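Local coordinates for zinc-binding protein TroA (Treponema pallidum, PDB 1K0F) that binds zinc in the periplasm with high affinity and specificity and delivers it to the membrane permease of the TroABC ABC transporter for import into the cytoplasm, at residues E98-W110 with A167-G179. Residues are numbered along the deposited sequence; the frame is centred on the assembly and turned at random.
Sequences EFDPHVWFDVKLW and AHDAFGYFSRAYG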
ATOM      1  N   GLU A  98       7.232 -15.389  -5.771  1.00 63.93           N
ATOM      2  CA  GLU A  98       6.252 -14.385  -5.375  1.00 60.50           C
ATOM      3  C   GLU A  98       6.132 -13.204  -6.329  1.00 57.87           C
ATOM      4  O   GLU A  98       7.005 -12.957  -7.157  1.00 58.45           O
ATOM      5  CB  GLU A  98       6.590 -13.860  -3.981  1.00 61.48           C
ATOM      6  CG  GLU A  98       5.374 -13.514  -3.149  1.00 63.33           C
ATOM      7  CD  GLU A  98       4.700 -14.745  -2.596  1.00 63.32           C
ATOM      8  OE1 GLU A  98       5.262 -15.846  -2.779  1.00 62.17           O
ATOM      9  OE2 GLU A  98       3.623 -14.609  -1.975  1.00 63.74           O
ATOM     10  N   PHE A  99       5.034 -12.472  -6.189  1.00 55.13           N
ATOM     11  CA  PHE A  99       4.752 -11.295  -7.003  1.00 52.48           C
ATOM     12  C   PHE A  99       4.454 -10.130  -6.059  1.00 49.51           C
ATOM     13  O   PHE A  99       3.356 -10.034  -5.510  1.00 50.16           O
ATOM     14  CB  PHE A  99       3.531 -11.549  -7.902  1.00 53.76           C
ATOM     15  CG  PHE A  99       3.873 -11.853  -9.337  1.00 54.20           C
ATOM     16  CD1 PHE A  99       5.017 -11.320  -9.926  1.00 54.06           C
ATOM     17  CD2 PHE A  99       3.052 -12.682 -10.097  1.00 55.20           C
ATOM     18  CE1 PHE A  99       5.333 -11.603 -11.257  1.00 54.54           C
ATOM     19  CE2 PHE A  99       3.364 -12.971 -11.433  1.00 56.15           C
ATOM     20  CZ  PHE A  99       4.509 -12.429 -12.010  1.00 54.74           C
ATOM     21  N   ASP A 100       5.441  -9.259  -5.869  1.00 44.68           N
ATOM     22  CA  ASP A 100       5.295  -8.096  -4.997  1.00 38.51           C
ATOM     23  C   ASP A 100       3.940  -7.443  -5.252  1.00 34.36           C
ATOM     24  O   ASP A 100       3.697  -6.881  -6.313  1.00 33.34           O
ATOM     25  CB  ASP A 100       6.428  -7.104  -5.276  1.00 39.36           C
ATOM     26  CG  ASP A 100       6.568  -6.041  -4.192  1.00 39.59           C
ATOM     27  OD1 ASP A 100       5.914  -6.163  -3.139  1.00 40.66           O
ATOM     28  OD2 ASP A 100       7.338  -5.074  -4.400  1.00 39.64           O
ATOM     29  N   PRO A 101       3.038  -7.527  -4.268  1.00 30.50           N
ATOM     30  CA  PRO A 101       1.690  -6.955  -4.373  1.00 28.32           C
ATOM     31  C   PRO A 101       1.543  -5.478  -4.020  1.00 26.83           C
ATOM     32  O   PRO A 101       0.458  -4.918  -4.163  1.00 27.13           O
ATOM     33  CB  PRO A 101       0.864  -7.835  -3.448  1.00 27.88           C
ATOM     34  CG  PRO A 101       1.850  -8.376  -2.444  1.00 26.80           C
ATOM     35  CD  PRO A 101       3.242  -8.201  -2.977  1.00 28.36           C
ATOM     36  N   HIS A 102       2.625  -4.851  -3.577  1.00 24.79           N
ATOM     37  CA  HIS A 102       2.586  -3.448  -3.178  1.00 22.81           C
ATOM     38  C   HIS A 102       2.760  -2.480  -4.326  1.00 20.56           C
ATOM     39  O   HIS A 102       3.560  -1.553  -4.253  1.00 17.26           O
ATOM     40  CB  HIS A 102       3.641  -3.208  -2.117  1.00 24.71           C
ATOM     41  CG  HIS A 102       3.564  -4.174  -0.980  1.00 28.49           C
ATOM     42  ND1 HIS A 102       4.171  -5.412  -1.013  1.00 29.84           N
ATOM     43  CD2 HIS A 102       2.923  -4.102   0.211  1.00 28.86           C
ATOM     44  CE1 HIS A 102       3.910  -6.059   0.109  1.00 31.74           C
ATOM     45  NE2 HIS A 102       3.154  -5.285   0.870  1.00 31.17           N
ATOM     46  N   VAL A 103       1.974  -2.691  -5.370  1.00 20.74           N
ATOM     47  CA  VAL A 103       2.022  -1.871  -6.571  1.00 24.27           C
ATOM     48  C   VAL A 103       1.472  -0.454  -6.404  1.00 25.41           C
ATOM     49  O   VAL A 103       1.719   0.423  -7.228  1.00 25.40           O
ATOM     50  CB  VAL A 103       1.262  -2.565  -7.713  1.00 24.64           C
ATOM     51  CG1 VAL A 103       1.940  -3.887  -8.056  1.00 23.55           C
ATOM     52  CG2 VAL A 103      -0.173  -2.804  -7.294  1.00 25.18           C
ATOM     53  N   TRP A 104       0.723  -0.227  -5.337  1.00 26.92           N
ATOM     54  CA  TRP A 104       0.165   1.094  -5.106  1.00 28.64           C
ATOM     55  C   TRP A 104       1.267   2.053  -4.695  1.00 30.21           C
ATOM     56  O   TRP A 104       0.992   3.177  -4.274  1.00 29.80           O
ATOM     57  CB  TRP A 104      -0.872   1.038  -3.995  1.00 29.02           C
ATOM     58  CG  TRP A 104      -0.319   0.448  -2.767  1.00 27.17           C
ATOM     59  CD1 TRP A 104       0.479   1.064  -1.845  1.00 25.29           C
ATOM     60  CD2 TRP A 104      -0.481  -0.898  -2.327  1.00 26.37           C
ATOM     61  NE1 TRP A 104       0.823   0.179  -0.855  1.00 26.00           N
ATOM     62  CE2 TRP A 104       0.247  -1.034  -1.125  1.00 26.30           C
ATOM     63  CE3 TRP A 104      -1.175  -2.002  -2.831  1.00 25.46           C
ATOM     64  CZ2 TRP A 104       0.302  -2.233  -0.419  1.00 25.53           C
ATOM     65  CZ3 TRP A 104      -1.118  -3.196  -2.132  1.00 24.61           C
ATOM     66  CH2 TRP A 104      -0.385  -3.301  -0.937  1.00 25.13           C
ATOM     67  N   PHE A 105       2.512   1.598  -4.780  1.00 32.66           N
ATOM     68  CA  PHE A 105       3.627   2.457  -4.424  1.00 34.84           C
ATOM     69  C   PHE A 105       4.336   2.953  -5.671  1.00 36.44           C
ATOM     70  O   PHE A 105       5.310   3.697  -5.591  1.00 37.76           O
ATOM     71  CB  PHE A 105       4.585   1.748  -3.474  1.00 34.37           C
ATOM     72  CG  PHE A 105       4.206   1.908  -2.025  1.00 34.27           C
ATOM     73  CD1 PHE A 105       3.671   3.106  -1.566  1.00 34.14           C
ATOM     74  CD2 PHE A 105       4.346   0.852  -1.132  1.00 33.77           C
ATOM     75  CE1 PHE A 105       3.278   3.250  -0.235  1.00 33.97           C
ATOM     76  CE2 PHE A 105       3.958   0.981   0.195  1.00 32.05           C
ATOM     77  CZ  PHE A 105       3.417   2.182   0.647  1.00 33.98           C
ATOM     78  N   ASP A 106       3.844   2.509  -6.826  1.00 36.83           N
ATOM     79  CA  ASP A 106       4.340   2.979  -8.106  1.00 35.52           C
ATOM     80  C   ASP A 106       3.090   3.642  -8.684  1.00 34.13           C
ATOM     81  O   ASP A 106       2.308   3.012  -9.389  1.00 34.10           O
ATOM     82  CB  ASP A 106       4.798   1.838  -9.015  1.00 37.35           C
ATOM     83  CG  ASP A 106       5.375   2.346 -10.336  1.00 38.41           C
ATOM     84  OD1 ASP A 106       5.107   3.517 -10.696  1.00 38.57           O
ATOM     85  OD2 ASP A 106       6.098   1.583 -11.016  1.00 38.81           O
ATOM     86  N   VAL A 107       2.896   4.908  -8.327  1.00 33.29           N
ATOM     87  CA  VAL A 107       1.749   5.697  -8.762  1.00 30.53           C
ATOM     88  C   VAL A 107       1.367   5.477 -10.212  1.00 31.28           C
ATOM     89  O   VAL A 107       0.189   5.401 -10.537  1.00 32.88           O
ATOM     90  CB  VAL A 107       2.018   7.191  -8.568  1.00 28.29           C
ATOM     91  CG1 VAL A 107       0.819   7.985  -8.996  1.00 28.29           C
ATOM     92  CG2 VAL A 107       2.374   7.474  -7.127  1.00 25.01           C
ATOM     93  N   LYS A 108       2.366   5.377 -11.079  1.00 31.94           N
ATOM     94  CA  LYS A 108       2.131   5.185 -12.502  1.00 33.77           C
ATOM     95  C   LYS A 108       1.582   3.799 -12.836  1.00 33.30           C
ATOM     96  O   LYS A 108       0.823   3.630 -13.790  1.00 33.04           O
ATOM     97  CB  LYS A 108       3.436   5.421 -13.261  1.00 37.27           C
ATOM     98  CG  LYS A 108       3.290   6.228 -14.540  1.00 41.14           C
ATOM     99  CD  LYS A 108       3.924   5.502 -15.728  1.00 45.00           C
ATOM    100  CE  LYS A 108       5.212   6.178 -16.189  1.00 45.73           C
ATOM    101  NZ  LYS A 108       5.482   5.916 -17.632  1.00 48.84           N
ATOM    102  N   LEU A 109       1.980   2.805 -12.054  1.00 33.43           N
ATOM    103  CA  LEU A 109       1.536   1.432 -12.269  1.00 32.41           C
ATOM    104  C   LEU A 109       0.281   1.143 -11.455  1.00 32.06           C
ATOM    105  O   LEU A 109      -0.329   0.081 -11.579  1.00 33.03           O
ATOM    106  CB  LEU A 109       2.645   0.459 -11.877  1.00 32.88           C
ATOM    107  CG  LEU A 109       2.327  -1.033 -11.962  1.00 33.91           C
ATOM    108  CD1 LEU A 109       2.658  -1.550 -13.355  1.00 35.09           C
ATOM    109  CD2 LEU A 109       3.117  -1.780 -10.896  1.00 33.81           C
ATOM    110  N   TRP A 110      -0.099   2.099 -10.619  1.00 30.58           N
ATOM    111  CA  TRP A 110      -1.286   1.954  -9.802  1.00 30.15           C
ATOM    112  C   TRP A 110      -2.467   2.460 -10.608  1.00 31.08           C
ATOM    113  O   TRP A 110      -3.614   2.156 -10.295  1.00 29.55           O
ATOM    114  CB  TRP A 110      -1.148   2.769  -8.524  1.00 31.06           C
ATOM    115  CG  TRP A 110      -2.355   2.721  -7.641  1.00 28.51           C
ATOM    116  CD1 TRP A 110      -3.145   3.770  -7.277  1.00 27.50           C
ATOM    117  CD2 TRP A 110      -2.882   1.563  -6.982  1.00 27.86           C
ATOM    118  NE1 TRP A 110      -4.133   3.339  -6.430  1.00 27.58           N
ATOM    119  CE2 TRP A 110      -4.002   1.992  -6.231  1.00 26.58           C
ATOM    120  CE3 TRP A 110      -2.526   0.211  -6.951  1.00 28.97           C
ATOM    121  CZ2 TRP A 110      -4.763   1.110  -5.456  1.00 27.82           C
ATOM    122  CZ3 TRP A 110      -3.286  -0.669  -6.181  1.00 28.56           C
ATOM    123  CH2 TRP A 110      -4.392  -0.210  -5.440  1.00 27.11           C
ATOM    124  N   ALA A 167       9.742  -1.134   8.272  1.00 31.76           N
ATOM    125  CA  ALA A 167       9.149  -2.267   8.985  1.00 32.75           C
ATOM    126  C   ALA A 167       9.156  -3.582   8.183  1.00 33.77           C
ATOM    127  O   ALA A 167       9.636  -4.604   8.680  1.00 33.73           O
ATOM    128  CB  ALA A 167       7.724  -1.915   9.401  1.00 32.16           C
ATOM    129  N   HIS A 168       8.604  -3.560   6.965  1.00 34.70           N
ATOM    130  CA  HIS A 168       8.577  -4.748   6.106  1.00 35.73           C
ATOM    131  C   HIS A 168       8.787  -4.430   4.615  1.00 35.98           C
ATOM    132  O   HIS A 168       8.628  -3.287   4.198  1.00 37.89           O
ATOM    133  CB  HIS A 168       7.282  -5.569   6.347  1.00 33.93           C
ATOM    134  CG  HIS A 168       6.079  -5.098   5.585  1.00 33.99           C
ATOM    135  ND1 HIS A 168       5.556  -3.831   5.722  1.00 34.90           N
ATOM    136  CD2 HIS A 168       5.249  -5.755   4.740  1.00 33.30           C
ATOM    137  CE1 HIS A 168       4.457  -3.725   4.994  1.00 32.77           C
ATOM    138  NE2 HIS A 168       4.248  -4.879   4.391  1.00 32.18           N
ATOM    139  N   ASP A 169       9.165  -5.442   3.831  1.00 36.53           N
ATOM    140  CA  ASP A 169       9.442  -5.314   2.389  1.00 36.13           C
ATOM    141  C   ASP A 169       8.227  -4.898   1.579  1.00 33.97           C
ATOM    142  O   ASP A 169       7.724  -5.668   0.757  1.00 34.03           O
ATOM    143  CB  ASP A 169       9.970  -6.650   1.842  1.00 40.93           C
ATOM    144  CG  ASP A 169      11.255  -6.495   1.032  1.00 43.30           C
ATOM    145  OD1 ASP A 169      11.741  -5.346   0.894  1.00 43.25           O
ATOM    146  OD2 ASP A 169      11.769  -7.530   0.537  1.00 43.82           O
ATOM    147  N   ALA A 170       7.786  -3.664   1.784  1.00 30.95           N
ATOM    148  CA  ALA A 170       6.612  -3.160   1.099  1.00 29.37           C
ATOM    149  C   ALA A 170       6.881  -1.930   0.249  1.00 28.67           C
ATOM    150  O   ALA A 170       5.994  -1.109   0.064  1.00 29.85           O
ATOM    151  CB  ALA A 170       5.525  -2.850   2.118  1.00 29.39           C
ATOM    152  N   PHE A 171       8.086  -1.789  -0.276  1.00 28.23           N
ATOM    153  CA  PHE A 171       8.364  -0.620  -1.091  1.00 28.30           C
ATOM    154  C   PHE A 171       9.221  -0.951  -2.289  1.00 28.33           C
ATOM    155  O   PHE A 171       9.863  -0.079  -2.857  1.00 27.61           O
ATOM    156  CB  PHE A 171       9.034   0.467  -0.252  1.00 28.08           C
ATOM    157  CG  PHE A 171       8.165   0.999   0.855  1.00 27.37           C
ATOM    158  CD1 PHE A 171       8.213   0.432   2.124  1.00 26.87           C
ATOM    159  CD2 PHE A 171       7.313   2.071   0.637  1.00 26.60           C
ATOM    160  CE1 PHE A 171       7.424   0.925   3.161  1.00 27.00           C
ATOM    161  CE2 PHE A 171       6.517   2.574   1.672  1.00 27.67           C
ATOM    162  CZ  PHE A 171       6.574   1.999   2.936  1.00 27.30           C
ATOM    163  N   GLY A 172       9.227  -2.221  -2.671  1.00 30.30           N
ATOM    164  CA  GLY A 172      10.008  -2.642  -3.821  1.00 32.70           C
ATOM    165  C   GLY A 172       9.753  -1.775  -5.049  1.00 34.28           C
ATOM    166  O   GLY A 172      10.702  -1.263  -5.658  1.00 35.68           O
ATOM    167  N   TYR A 173       8.481  -1.615  -5.423  1.00 33.12           N
ATOM    168  CA  TYR A 173       8.130  -0.790  -6.578  1.00 31.29           C
ATOM    169  C   TYR A 173       8.475   0.658  -6.269  1.00 31.72           C
ATOM    170  O   TYR A 173       8.852   1.419  -7.154  1.00 31.32           O
ATOM    171  CB  TYR A 173       6.644  -0.892  -6.893  1.00 27.36           C
ATOM    172  CG  TYR A 173       6.185  -2.269  -7.294  1.00 24.71           C
ATOM    173  CD1 TYR A 173       5.690  -2.518  -8.570  1.00 23.83           C
ATOM    174  CD2 TYR A 173       6.164  -3.308  -6.372  1.00 25.18           C
ATOM    175  CE1 TYR A 173       5.172  -3.765  -8.909  1.00 23.07           C
ATOM    176  CE2 TYR A 173       5.649  -4.548  -6.704  1.00 22.18           C
ATOM    177  CZ  TYR A 173       5.156  -4.775  -7.963  1.00 22.07           C
ATOM    178  OH  TYR A 173       4.624  -6.009  -8.256  1.00 24.73           O
ATOM    179  N   PHE A 174       8.334   1.039  -5.006  1.00 32.58           N
ATOM    180  CA  PHE A 174       8.656   2.398  -4.598  1.00 33.07           C
ATOM    181  C   PHE A 174      10.138   2.621  -4.915  1.00 33.44           C
ATOM    182  O   PHE A 174      10.530   3.677  -5.418  1.00 32.89           O
ATOM    183  CB  PHE A 174       8.392   2.580  -3.096  1.00 32.07           C
ATOM    184  CG  PHE A 174       8.825   3.915  -2.555  1.00 30.63           C
ATOM    185  CD1 PHE A 174       8.001   5.031  -2.673  1.00 28.48           C
ATOM    186  CD2 PHE A 174      10.070   4.057  -1.937  1.00 30.04           C
ATOM    187  CE1 PHE A 174       8.410   6.265  -2.186  1.00 28.50           C
ATOM    188  CE2 PHE A 174      10.489   5.284  -1.447  1.00 28.52           C
ATOM    189  CZ  PHE A 174       9.662   6.391  -1.571  1.00 28.52           C
ATOM    190  N   SER A 175      10.949   1.606  -4.633  1.00 33.42           N
ATOM    191  CA  SER A 175      12.374   1.682  -4.891  1.00 35.12           C
ATOM    192  C   SER A 175      12.617   1.704  -6.393  1.00 36.64           C
ATOM    193  O   SER A 175      13.327   2.573  -6.900  1.00 37.79           O
ATOM    194  CB  SER A 175      13.089   0.483  -4.256  1.00 36.37           C
ATOM    195  OG  SER A 175      13.155  -0.629  -5.139  1.00 38.74           O
ATOM    196  N   ARG A 176      12.007   0.757  -7.103  1.00 35.96           N
ATOM    197  CA  ARG A 176      12.169   0.657  -8.547  1.00 35.62           C
ATOM    198  C   ARG A 176      11.675   1.900  -9.282  1.00 36.58           C
ATOM    199  O   ARG A 176      12.247   2.301 -10.294  1.00 35.42           O
ATOM    200  CB  ARG A 176      11.426  -0.577  -9.067  1.00 34.95           C
ATOM    201  CG  ARG A 176      11.358  -0.675 -10.581  1.00 35.13           C
ATOM    202  CD  ARG A 176      10.705  -1.972 -11.016  1.00 37.01           C
ATOM    203  NE  ARG A 176       9.295  -1.781 -11.334  1.00 40.18           N
ATOM    204  CZ  ARG A 176       8.530  -2.679 -11.949  1.00 40.68           C
ATOM    205  NH1 ARG A 176       9.033  -3.847 -12.321  1.00 41.16           N
ATOM    206  NH2 ARG A 176       7.254  -2.403 -12.200  1.00 40.64           N
ATOM    207  N   ALA A 177      10.629   2.524  -8.746  1.00 39.17           N
ATOM    208  CA  ALA A 177      10.019   3.699  -9.369  1.00 40.21           C
ATOM    209  C   ALA A 177      10.753   5.009  -9.167  1.00 41.81           C
ATOM    210  O   ALA A 177      11.047   5.713 -10.130  1.00 43.09           O
ATOM    211  CB  ALA A 177       8.585   3.852  -8.887  1.00 38.79           C
ATOM    212  N   TYR A 178      11.058   5.325  -7.915  1.00 43.44           N
ATOM    213  CA  TYR A 178      11.716   6.581  -7.591  1.00 43.77           C
ATOM    214  C   TYR A 178      13.156   6.474  -7.085  1.00 44.30           C
ATOM    215  O   TYR A 178      13.710   7.450  -6.569  1.00 45.38           O
ATOM    216  CB  TYR A 178      10.831   7.331  -6.596  1.00 44.32           C
ATOM    217  CG  TYR A 178       9.363   7.170  -6.933  1.00 44.59           C
ATOM    218  CD1 TYR A 178       8.752   7.994  -7.879  1.00 45.03           C
ATOM    219  CD2 TYR A 178       8.603   6.148  -6.364  1.00 45.19           C
ATOM    220  CE1 TYR A 178       7.424   7.802  -8.258  1.00 44.07           C
ATOM    221  CE2 TYR A 178       7.270   5.949  -6.736  1.00 44.34           C
ATOM    222  CZ  TYR A 178       6.692   6.779  -7.685  1.00 43.95           C
ATOM    223  OH  TYR A 178       5.391   6.578  -8.075  1.00 44.63           O
ATOM    224  N   GLY A 179      13.754   5.293  -7.239  1.00 44.60           N
ATOM    225  CA  GLY A 179      15.137   5.079  -6.825  1.00 44.74           C
ATOM    226  C   GLY A 179      15.456   5.207  -5.346  1.00 44.39           C
ATOM    227  O   GLY A 179      15.852   6.270  -4.867  1.00 43.39           O
TER
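Phe-105 and Phe-174 bring the two backbones closest, with 5.0 Å between their CA atoms, where the loop leading into helix 107-124 passes the short helix 172-178; toward the zinc site His-102 lies beside Ala-170. The rings of Phe-105 and Phe-171 form an offset stack, planes 21° apart, with Phe-171 CE2 over one face of Phe-105 and Trp-104 NE1 over the opposite one. Val-103 CA sits over the centre of the Tyr-173 ring, Leu-109 CD2 lies 3.5 Å from Tyr-173 CE1, and Asp-100 runs alongside. The two segments bring together the lobes of a cluster 9 solute-binding protein at the metal cleft, here closed without zinc. His-102 and His-168, zinc ligands together with His-37 and Asp-248, come one from each segment, their NE2 atoms 3.7 Å apart. With CG of Asp-100 anti to the backbone N (chi1 -165°), OD1 takes a nearly straight, in-plane bond from His-102 ND1 (2.8 Å), fixing the imidazole's rotation, and Ala-170 CB makes a CH-pi contact over one ring face, offset toward the rim. His-168 ND1 is hydrogen-bonded to Glu-217. Farther along, Val-107 N donates weakly to Tyr-178 OH (3.0 Å), which also bonds Asp-147 of helix 129-156.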